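Long-range contacts in inactive glucansucrase (Lactobacillus reuteri, PDB 5JBD), which belongs to glycosyl hydrolase family 70, whose members are built round a TIM-type barrel, and binds a calcium ion: residues 34-39 with 59-63; 41-46 with 864-868; 93-97 with 129-133; 203-207 with 859-863. All coordinates share one frame; numbering follows the deposited sequence.

Contact 1 (34-39 with 59-63); sequences WENMAF and YRPYG
The hydroxyl of Y59 donates to the carbonyl oxygen of N36, OH to O 2.8 Å, the hydroxyl oxygen lying in the plane of the N36 carbonyl. This carbonyl and the A38 CA both meet the edge of the Y59 ring, near its plane, while Y85 meets the ring edge-to-face from outside the two segments. On the neighbouring residue, E35 O accepts from G63 N at 2.9 Å in a nearly straight bond of 170°. A water joins the end of N36 to the same glycine, donating to both N36 OD1 and G63 O.

Residues 34-36 form the end of a 3-10 segment, and the chain leaves it as a loop that makes a single beta bridge, A38 with P61. Two backbone bonds flank the bridge: Y62 N to M37 O and F39 N to R60 O, each 2.8 Å. They join two loops of the N-terminal region, at the outer end of the elongated chain.

The guanidinium of R60 lies flat on the F39 ring, planes 8° apart, with R60 CZ 3.6 Å from the ring centroid in a cation-pi stack. Both side chains leave with CG opposite the backbone nitrogen (chi1 -179° for R60), which lets them run side by side in the same direction. R60 NE is also bonded to T74 OG1, outside the two segments. Y62 packs differently: W34 CH2 comes over one face, 3.5 Å from Y62 CE1, while E35 OE1 sits at the ring edge, 3.6 Å from Y62 CD1. The other carboxylate oxygen of E35, OE2, is held by the backbone N of G32.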
# COMPACT_ATOMS: atom_id res chain seq x y z
N TRP A 34 51.05 -6.54 -16.17
CA TRP A 34 50.92 -5.80 -14.89
C TRP A 34 49.98 -4.58 -14.97
O TRP A 34 49.43 -4.16 -13.95
CB TRP A 34 52.29 -5.36 -14.35
CG TRP A 34 52.97 -4.32 -15.17
CD1 TRP A 34 53.87 -4.53 -16.16
CD2 TRP A 34 52.79 -2.90 -15.07
NE1 TRP A 34 54.27 -3.34 -16.69
CE2 TRP A 34 53.63 -2.32 -16.05
CE3 TRP A 34 52.01 -2.07 -14.26
CZ2 TRP A 34 53.70 -0.93 -16.24
CZ3 TRP A 34 52.09 -0.67 -14.46
CH2 TRP A 34 52.93 -0.13 -15.43
N GLU A 35 49.79 -4.04 -16.17
CA GLU A 35 48.89 -2.91 -16.41
C GLU A 35 47.40 -3.25 -16.19
O GLU A 35 46.56 -2.35 -16.12
CB GLU A 35 49.13 -2.31 -17.81
CG GLU A 35 50.55 -1.79 -18.02
CD GLU A 35 50.79 -1.12 -19.35
OE1 GLU A 35 50.03 -0.19 -19.70
OE2 GLU A 35 51.76 -1.49 -20.04
N ASN A 36 47.08 -4.54 -16.04
CA ASN A 36 45.76 -4.96 -15.51
C ASN A 36 45.48 -4.45 -14.09
O ASN A 36 44.32 -4.40 -13.66
CB ASN A 36 45.64 -6.48 -15.50
CG ASN A 36 45.73 -7.09 -16.88
OD1 ASN A 36 45.71 -6.41 -17.90
ND2 ASN A 36 45.84 -8.41 -16.91
N MET A 37 46.51 -4.09 -13.33
CA MET A 37 46.33 -3.54 -11.98
C MET A 37 45.48 -2.27 -11.99
O MET A 37 45.48 -1.53 -12.99
CB MET A 37 47.69 -3.24 -11.31
CG MET A 37 48.41 -2.00 -11.83
SD MET A 37 50.00 -1.70 -11.01
CE MET A 37 49.42 -0.90 -9.52
N ALA A 38 44.78 -2.02 -10.89
CA ALA A 38 44.01 -0.79 -10.75
C ALA A 38 44.92 0.41 -10.95
O ALA A 38 46.09 0.37 -10.56
CB ALA A 38 43.34 -0.71 -9.38
N PHE A 39 44.40 1.44 -11.61
CA PHE A 39 45.19 2.65 -11.86
C PHE A 39 45.60 3.30 -10.53
O PHE A 39 46.71 3.78 -10.39
CB PHE A 39 44.42 3.65 -12.74
CG PHE A 39 45.09 4.98 -12.90
CD1 PHE A 39 46.15 5.13 -13.79
CD2 PHE A 39 44.68 6.09 -12.16
CE1 PHE A 39 46.78 6.36 -13.94
CE2 PHE A 39 45.31 7.31 -12.30
CZ PHE A 39 46.35 7.45 -13.20
N TYR A 59 36.04 -0.83 -12.94
CA TYR A 59 37.26 -0.14 -12.46
C TYR A 59 38.09 0.37 -13.63
O TYR A 59 37.83 0.04 -14.80
CB TYR A 59 38.08 -1.06 -11.56
CG TYR A 59 39.03 -1.99 -12.29
CD1 TYR A 59 38.57 -2.91 -13.22
CD2 TYR A 59 40.42 -1.96 -12.04
CE1 TYR A 59 39.45 -3.75 -13.89
CE2 TYR A 59 41.28 -2.81 -12.69
CZ TYR A 59 40.79 -3.70 -13.62
OH TYR A 59 41.64 -4.57 -14.28
N ARG A 60 39.08 1.20 -13.32
CA ARG A 60 40.01 1.72 -14.32
C ARG A 60 41.33 0.98 -14.17
O ARG A 60 42.06 1.23 -13.21
CB ARG A 60 40.22 3.22 -14.11
CG ARG A 60 41.17 3.85 -15.13
CD ARG A 60 41.48 5.29 -14.78
NE ARG A 60 42.59 5.82 -15.59
CZ ARG A 60 43.11 7.03 -15.45
NH1 ARG A 60 42.64 7.88 -14.52
NH2 ARG A 60 44.12 7.41 -16.24
N PRO A 61 41.66 0.08 -15.12
CA PRO A 61 43.01 -0.52 -15.08
C PRO A 61 44.04 0.51 -15.49
O PRO A 61 43.68 1.54 -16.07
CB PRO A 61 42.94 -1.64 -16.12
CG PRO A 61 41.90 -1.19 -17.09
CD PRO A 61 40.89 -0.42 -16.28
N TYR A 62 45.31 0.25 -15.19
CA TYR A 62 46.39 1.15 -15.61
C TYR A 62 46.47 1.22 -17.14
O TYR A 62 46.57 2.30 -17.71
CB TYR A 62 47.72 0.73 -14.98
CG TYR A 62 48.89 1.66 -15.32
CD1 TYR A 62 49.64 1.44 -16.46
CD2 TYR A 62 49.23 2.74 -14.50
CE1 TYR A 62 50.71 2.26 -16.79
CE2 TYR A 62 50.31 3.58 -14.82
CZ TYR A 62 51.04 3.33 -15.97
OH TYR A 62 52.11 4.12 -16.34
N GLY A 63 46.41 0.06 -17.79
CA GLY A 63 46.42 0.00 -19.25
C GLY A 63 45.66 -1.20 -19.80
O GLY A 63 45.22 -2.05 -19.03
O HOH W 1 43.97 -4.51 -18.59

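Contact 2 (41-46 with 864-868); sequences QDSSAI and YLNSG
Q41 meets L865 where the loop 41-46 folds round the leucine, a loop that contains an Asx turn at D42 and faces a segment close to the C-terminal end of the chain. The carbonyl oxygen of Q41 lies 3.5 Å from L865 CD1, and Q41 CB touches the same methyl at longer range.

D42 follows. Its backbone carbon lies 3.7 Å from L865 CD2, so the two leucine methyls lie along the backbone, CD1 beside the Q41 carbonyl and CD2 beside D42. CG of L865 stands opposite its own backbone nitrogen, chi1 -176°, which carries both methyls towards this loop. D42 CB also packs against S867 CB at 4.0 Å. The carboxylate turns away from the partner segment: OD1 accepts from S44 N at 2.9 Å and so closes the Asx turn, while the carbonyl oxygen of D42 receives A45 N at 3.1 Å. Bonds within the loop, with others to N48 and R60, hold its turn.

S43 reaches the other segment through solvent. A water bridges its OG, at the long distance of 3.2 Å, to S867 OG, at 2.9 Å, and the two hydroxyls do not bond directly. S43 OG is also bonded to N48 ND2.

At the end of the loop I46 points its CB towards L865. No direct hydrogen bond joins the segments; apart from the water bridge the contact is van der Waals packing, its last element I46 CB, 4.0 Å from L865 CD2.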
# COMPACT_ATOMS: atom_id res chain seq x y z
N GLN A 41 44.44 3.02 -5.98
CA GLN A 41 43.68 2.32 -4.95
C GLN A 41 42.76 3.28 -4.19
O GLN A 41 42.90 3.50 -2.98
CB GLN A 41 44.63 1.59 -4.00
CG GLN A 41 45.48 0.53 -4.70
CD GLN A 41 46.00 -0.52 -3.73
OE1 GLN A 41 46.12 -0.28 -2.52
NE2 GLN A 41 46.30 -1.71 -4.26
N ASP A 42 41.79 3.82 -4.90
CA ASP A 42 40.75 4.68 -4.30
C ASP A 42 39.54 4.76 -5.24
O ASP A 42 39.54 4.17 -6.32
CB ASP A 42 41.32 6.08 -3.98
CG ASP A 42 41.88 6.80 -5.20
OD1 ASP A 42 41.20 6.85 -6.24
OD2 ASP A 42 43.00 7.34 -5.12
N SER A 43 38.52 5.50 -4.82
CA SER A 43 37.27 5.60 -5.58
C SER A 43 37.39 6.27 -6.95
O SER A 43 36.51 6.09 -7.79
CB SER A 43 36.21 6.31 -4.73
OG SER A 43 35.96 5.55 -3.56
N SER A 44 38.48 7.00 -7.19
CA SER A 44 38.73 7.59 -8.50
C SER A 44 39.03 6.54 -9.58
O SER A 44 38.92 6.85 -10.77
CB SER A 44 39.87 8.62 -8.46
OG SER A 44 41.15 7.99 -8.40
N ALA A 45 39.45 5.33 -9.18
CA ALA A 45 39.71 4.25 -10.15
C ALA A 45 39.02 2.91 -9.86
O ALA A 45 39.12 1.99 -10.69
CB ALA A 45 41.20 4.05 -10.29
N ILE A 46 38.34 2.78 -8.72
CA ILE A 46 37.68 1.52 -8.36
C ILE A 46 36.28 1.80 -7.79
O ILE A 46 36.16 2.37 -6.71
CB ILE A 46 38.51 0.70 -7.33
CG1 ILE A 46 39.95 0.44 -7.81
CG2 ILE A 46 37.81 -0.63 -7.03
CD1 ILE A 46 40.84 -0.18 -6.75
N TYR A 864 38.26 -5.30 0.16
CA TYR A 864 37.98 -4.01 0.80
C TYR A 864 38.93 -2.95 0.31
O TYR A 864 40.12 -3.22 0.12
CB TYR A 864 38.06 -4.13 2.33
CG TYR A 864 37.45 -2.97 3.08
CD1 TYR A 864 36.08 -2.93 3.36
CD2 TYR A 864 38.23 -1.91 3.52
CE1 TYR A 864 35.51 -1.86 4.05
CE2 TYR A 864 37.68 -0.84 4.21
CZ TYR A 864 36.32 -0.82 4.48
OH TYR A 864 35.79 0.25 5.17
N LEU A 865 38.39 -1.76 0.09
CA LEU A 865 39.17 -0.62 -0.34
C LEU A 865 39.14 0.42 0.77
O LEU A 865 38.12 1.07 1.00
CB LEU A 865 38.60 -0.06 -1.64
CG LEU A 865 39.39 1.10 -2.25
CD1 LEU A 865 40.81 0.66 -2.59
CD2 LEU A 865 38.65 1.62 -3.47
N ASN A 866 40.26 0.55 1.47
CA ASN A 866 40.43 1.57 2.49
C ASN A 866 40.76 2.87 1.79
O ASN A 866 41.86 3.04 1.28
CB ASN A 866 41.55 1.16 3.46
CG ASN A 866 41.69 2.11 4.64
OD1 ASN A 866 41.81 3.33 4.48
ND2 ASN A 866 41.70 1.56 5.84
N SER A 867 39.79 3.78 1.74
CA SER A 867 40.00 5.11 1.19
C SER A 867 38.86 6.00 1.66
O SER A 867 37.76 5.51 1.93
CB SER A 867 40.08 5.09 -0.35
OG SER A 867 38.82 4.89 -0.96
N GLY A 868 39.10 7.30 1.76
CA GLY A 868 38.10 8.24 2.28
C GLY A 868 37.62 7.83 3.67
O GLY A 868 38.43 7.53 4.54
O HOH W 2 37.75 7.51 -1.70

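Contact 3 (93-97 with 129-133); sequences QAQFI and LANMA
I97 meets L129 where two helices, 90-101 and 126-147, pack against each other. The short segments 93-97 and 129-133 run at 36° to each other in their N-to-C directions, their axes 10.3 Å apart at closest. This is helix-to-helix packing in a helical part of the fold some way from the centre of the chain, and no hydrogen bond crosses it.

The apolar contacts centre on one methyl group. I97 CD1 reaches the near side of the partner helix and touches M132 CB at 4.0 Å, A133 CB at 4.2 Å and, more loosely, a methyl of L129. CG1 of I97 lies opposite its own carbonyl carbon, chi1 -67°, and the extended second torsion carries CD1 onward across the gap. From the other direction L129 projects towards helix 90-101, its CD2 meeting A94 CB at 4.1 Å. The small side chains of A94 and A133 thus accept the ends of the longer ones. M132 contributes through its CB, while the thioether end turns away from helix 90-101.

Contacts of polar atoms are by proximity alone. Q93, extended along its whole chain, crosses L129 obliquely, its amide meeting the leucine with OE1 3.8 Å from L129 CD1, and NE2 is 4.0 Å from A133 CB. The side chains of Q93 and A133 also touch W87, which borders both helices here. L129 O already has its partner inside its own helix, accepting from A133 N at 2.8 Å, and I97 CD1 rests against that same oxygen at 3.7 Å.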
# COMPACT_ATOMS: atom_id res chain seq x y z
N GLN A 93 34.16 -18.32 -13.83
CA GLN A 93 35.19 -17.92 -14.79
C GLN A 93 35.02 -18.67 -16.10
O GLN A 93 35.03 -18.07 -17.18
CB GLN A 93 36.59 -18.15 -14.20
CG GLN A 93 37.76 -17.74 -15.10
CD GLN A 93 39.12 -18.06 -14.50
OE1 GLN A 93 39.21 -18.84 -13.57
NE2 GLN A 93 40.17 -17.45 -15.03
N ALA A 94 34.89 -19.99 -16.01
CA ALA A 94 34.70 -20.82 -17.20
C ALA A 94 33.39 -20.46 -17.89
O ALA A 94 33.35 -20.39 -19.12
CB ALA A 94 34.76 -22.30 -16.85
N GLN A 95 32.34 -20.17 -17.11
CA GLN A 95 31.07 -19.70 -17.68
C GLN A 95 31.21 -18.37 -18.42
O GLN A 95 30.65 -18.20 -19.51
CB GLN A 95 29.98 -19.53 -16.63
CG GLN A 95 29.40 -20.81 -16.04
CD GLN A 95 28.39 -20.49 -14.95
OE1 GLN A 95 27.42 -19.78 -15.20
NE2 GLN A 95 28.64 -20.98 -13.74
N PHE A 96 31.96 -17.44 -17.84
CA PHE A 96 32.23 -16.15 -18.50
C PHE A 96 32.89 -16.34 -19.86
O PHE A 96 32.46 -15.75 -20.85
CB PHE A 96 33.10 -15.26 -17.61
CG PHE A 96 33.43 -13.94 -18.23
CD1 PHE A 96 32.53 -12.88 -18.17
CD2 PHE A 96 34.65 -13.73 -18.85
CE1 PHE A 96 32.83 -11.65 -18.74
CE2 PHE A 96 34.96 -12.51 -19.43
CZ PHE A 96 34.05 -11.47 -19.37
N ILE A 97 33.91 -17.18 -19.90
CA ILE A 97 34.66 -17.46 -21.13
C ILE A 97 33.74 -18.06 -22.20
O ILE A 97 33.69 -17.56 -23.33
CB ILE A 97 35.91 -18.35 -20.85
CG1 ILE A 97 36.93 -17.58 -20.00
CG2 ILE A 97 36.56 -18.82 -22.15
CD1 ILE A 97 37.98 -18.44 -19.32
N LEU A 129 42.70 -21.83 -17.93
CA LEU A 129 41.61 -20.84 -17.75
C LEU A 129 42.15 -19.41 -17.71
O LEU A 129 41.56 -18.51 -18.31
CB LEU A 129 40.79 -21.09 -16.48
CG LEU A 129 39.83 -22.28 -16.44
CD1 LEU A 129 39.13 -22.31 -15.09
CD2 LEU A 129 38.81 -22.23 -17.57
N ALA A 130 43.26 -19.20 -17.01
CA ALA A 130 43.87 -17.87 -16.90
C ALA A 130 44.31 -17.39 -18.28
O ALA A 130 44.05 -16.25 -18.66
CB ALA A 130 45.05 -17.90 -15.94
N ASN A 131 44.96 -18.27 -19.03
CA ASN A 131 45.40 -17.98 -20.38
C ASN A 131 44.25 -17.68 -21.33
O ASN A 131 44.33 -16.71 -22.10
CB ASN A 131 46.27 -19.13 -20.90
CG ASN A 131 46.92 -18.83 -22.23
OD1 ASN A 131 46.49 -19.34 -23.27
ND2 ASN A 131 47.97 -18.03 -22.20
N MET A 132 43.18 -18.47 -21.28
CA MET A 132 41.97 -18.18 -22.07
C MET A 132 41.35 -16.83 -21.67
O MET A 132 40.95 -16.06 -22.53
CB MET A 132 40.93 -19.30 -21.94
CG MET A 132 41.35 -20.59 -22.60
SD MET A 132 40.11 -21.89 -22.37
CE MET A 132 40.41 -22.97 -23.77
N ALA A 133 41.29 -16.55 -20.36
CA ALA A 133 40.76 -15.27 -19.88
C ALA A 133 41.59 -14.07 -20.35
O ALA A 133 41.03 -13.04 -20.72
CB ALA A 133 40.63 -15.27 -18.36

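Contact 4 (203-207 with 859-863); sequences DPRKG and NGDYA
The guanidinium of R205 has the carbonyl oxygen of N859 over one face, with NH1 and NH2 each 3.0 Å from N859 O. Neither N-H is directed at the oxygen, so the closeness is not a hydrogen bond. CG of R205 lies opposite its carbonyl carbon (chi1 -63°), and the chain, extended from CG to NE, carries the group across to N859. G860 CA and D861 OD1 approach it obliquely. The carboxylate of D861 stands almost upright to the guanidinium, planes 82° apart, with R205 NE 4.4 Å from D861 OD1. Around the Y862 ring, P204 O lies at the edge near the plane, while R205 O comes obliquely to 3.4 Å from CE2.

Each segment begins with an Asx turn: D203 OD1 accepts from R205 N, and N859 OD1 from D861 N. They meet through one backbone hydrogen bond, Y862 N to P204 O, 3.0 Å and 165°, the donor standing above the carbonyl plane. The loop between strands 193-197 and 242-244 is thereby joined to residues 859-863, which follow strand 841-845 near the C terminus of the protein. Beside this bond P204 CB rests on the D861 carboxylate, 3.8 Å from CG. The hydroxyl of Y862 is bonded to I785 N of strand 784-791.

With no salt bridge formed, R205 probably attracts the N859 carbonyl at close range over its face and D861 more weakly, leaving the single backbone bond as the directional link between the segments.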
# COMPACT_ATOMS: atom_id res chain seq x y z
N ASP A 203 36.64 -9.41 11.90
CA ASP A 203 37.00 -10.60 11.13
C ASP A 203 36.76 -10.34 9.64
O ASP A 203 35.62 -10.15 9.23
CB ASP A 203 36.14 -11.80 11.60
CG ASP A 203 36.53 -13.12 10.93
OD1 ASP A 203 37.32 -13.14 9.96
OD2 ASP A 203 36.02 -14.16 11.38
N PRO A 204 37.82 -10.36 8.81
CA PRO A 204 37.60 -10.03 7.38
C PRO A 204 36.66 -10.98 6.62
O PRO A 204 36.11 -10.58 5.59
CB PRO A 204 39.02 -10.08 6.77
CG PRO A 204 39.97 -10.10 7.92
CD PRO A 204 39.23 -10.66 9.10
N ARG A 205 36.48 -12.21 7.11
CA ARG A 205 35.49 -13.15 6.55
C ARG A 205 34.05 -12.73 6.84
O ARG A 205 33.14 -13.13 6.10
CB ARG A 205 35.70 -14.57 7.08
CG ARG A 205 37.03 -15.20 6.71
CD ARG A 205 37.15 -16.51 7.49
NE ARG A 205 38.22 -17.39 7.02
CZ ARG A 205 38.18 -18.15 5.92
NH1 ARG A 205 37.12 -18.14 5.10
NH2 ARG A 205 39.22 -18.92 5.61
N LYS A 206 33.83 -11.97 7.91
CA LYS A 206 32.49 -11.46 8.27
C LYS A 206 32.22 -10.05 7.75
O LYS A 206 31.07 -9.70 7.53
CB LYS A 206 32.29 -11.49 9.78
CG LYS A 206 32.42 -12.89 10.35
CD LYS A 206 31.92 -12.98 11.77
CE LYS A 206 32.03 -14.40 12.26
NZ LYS A 206 31.84 -14.50 13.73
N GLY A 207 33.26 -9.24 7.57
CA GLY A 207 33.09 -7.85 7.18
C GLY A 207 32.56 -7.00 8.33
O GLY A 207 32.56 -7.41 9.48
N ASN A 859 40.50 -17.03 -0.36
CA ASN A 859 40.49 -17.46 1.05
C ASN A 859 39.23 -17.10 1.86
O ASN A 859 39.18 -17.34 3.07
CB ASN A 859 41.73 -16.91 1.78
CG ASN A 859 41.68 -15.40 2.02
OD1 ASN A 859 40.68 -14.73 1.74
ND2 ASN A 859 42.77 -14.86 2.53
N GLY A 860 38.22 -16.51 1.23
CA GLY A 860 36.95 -16.19 1.90
C GLY A 860 36.84 -14.78 2.45
O GLY A 860 35.74 -14.34 2.77
N ASP A 861 37.96 -14.05 2.56
CA ASP A 861 37.93 -12.68 3.07
C ASP A 861 37.20 -11.75 2.10
O ASP A 861 37.38 -11.87 0.88
CB ASP A 861 39.35 -12.13 3.25
CG ASP A 861 40.12 -12.81 4.36
OD1 ASP A 861 39.55 -13.61 5.13
OD2 ASP A 861 41.33 -12.51 4.47
N TYR A 862 36.40 -10.84 2.63
CA TYR A 862 35.82 -9.77 1.81
C TYR A 862 36.92 -8.86 1.27
O TYR A 862 37.83 -8.47 2.01
CB TYR A 862 34.82 -8.93 2.61
CG TYR A 862 33.46 -9.57 2.75
CD1 TYR A 862 32.56 -9.59 1.68
CD2 TYR A 862 33.06 -10.16 3.95
CE1 TYR A 862 31.30 -10.18 1.81
CE2 TYR A 862 31.81 -10.77 4.08
CZ TYR A 862 30.93 -10.77 3.01
OH TYR A 862 29.69 -11.35 3.14
N ALA A 863 36.85 -8.55 -0.03
CA ALA A 863 37.69 -7.53 -0.61
C ALA A 863 37.30 -6.20 0.02
O ALA A 863 36.13 -6.00 0.40
CB ALA A 863 37.53 -7.48 -2.12

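In the fold
From the N terminus, contact 1 closes a short loop, bringing residues 34-39 against 59-63. Before it closes, residues 41-46 have already opened contact 2, which ends only at 864-868; the two therefore cross, and they touch where R60 N meets A45 O in a probable hydrogen bond. Inside the long loop of contact 2 lie contact 3, which pairs helices 90-101 and 126-147, and then contact 4, which joins 203-207 to 859-863, immediately before 864-868. Contacts 3 and 4 follow in series. Contacts 2 and 4 thus bring the C-terminal part of the chain back to earlier regions, consistent with the U-shaped chain course of family 70 proteins.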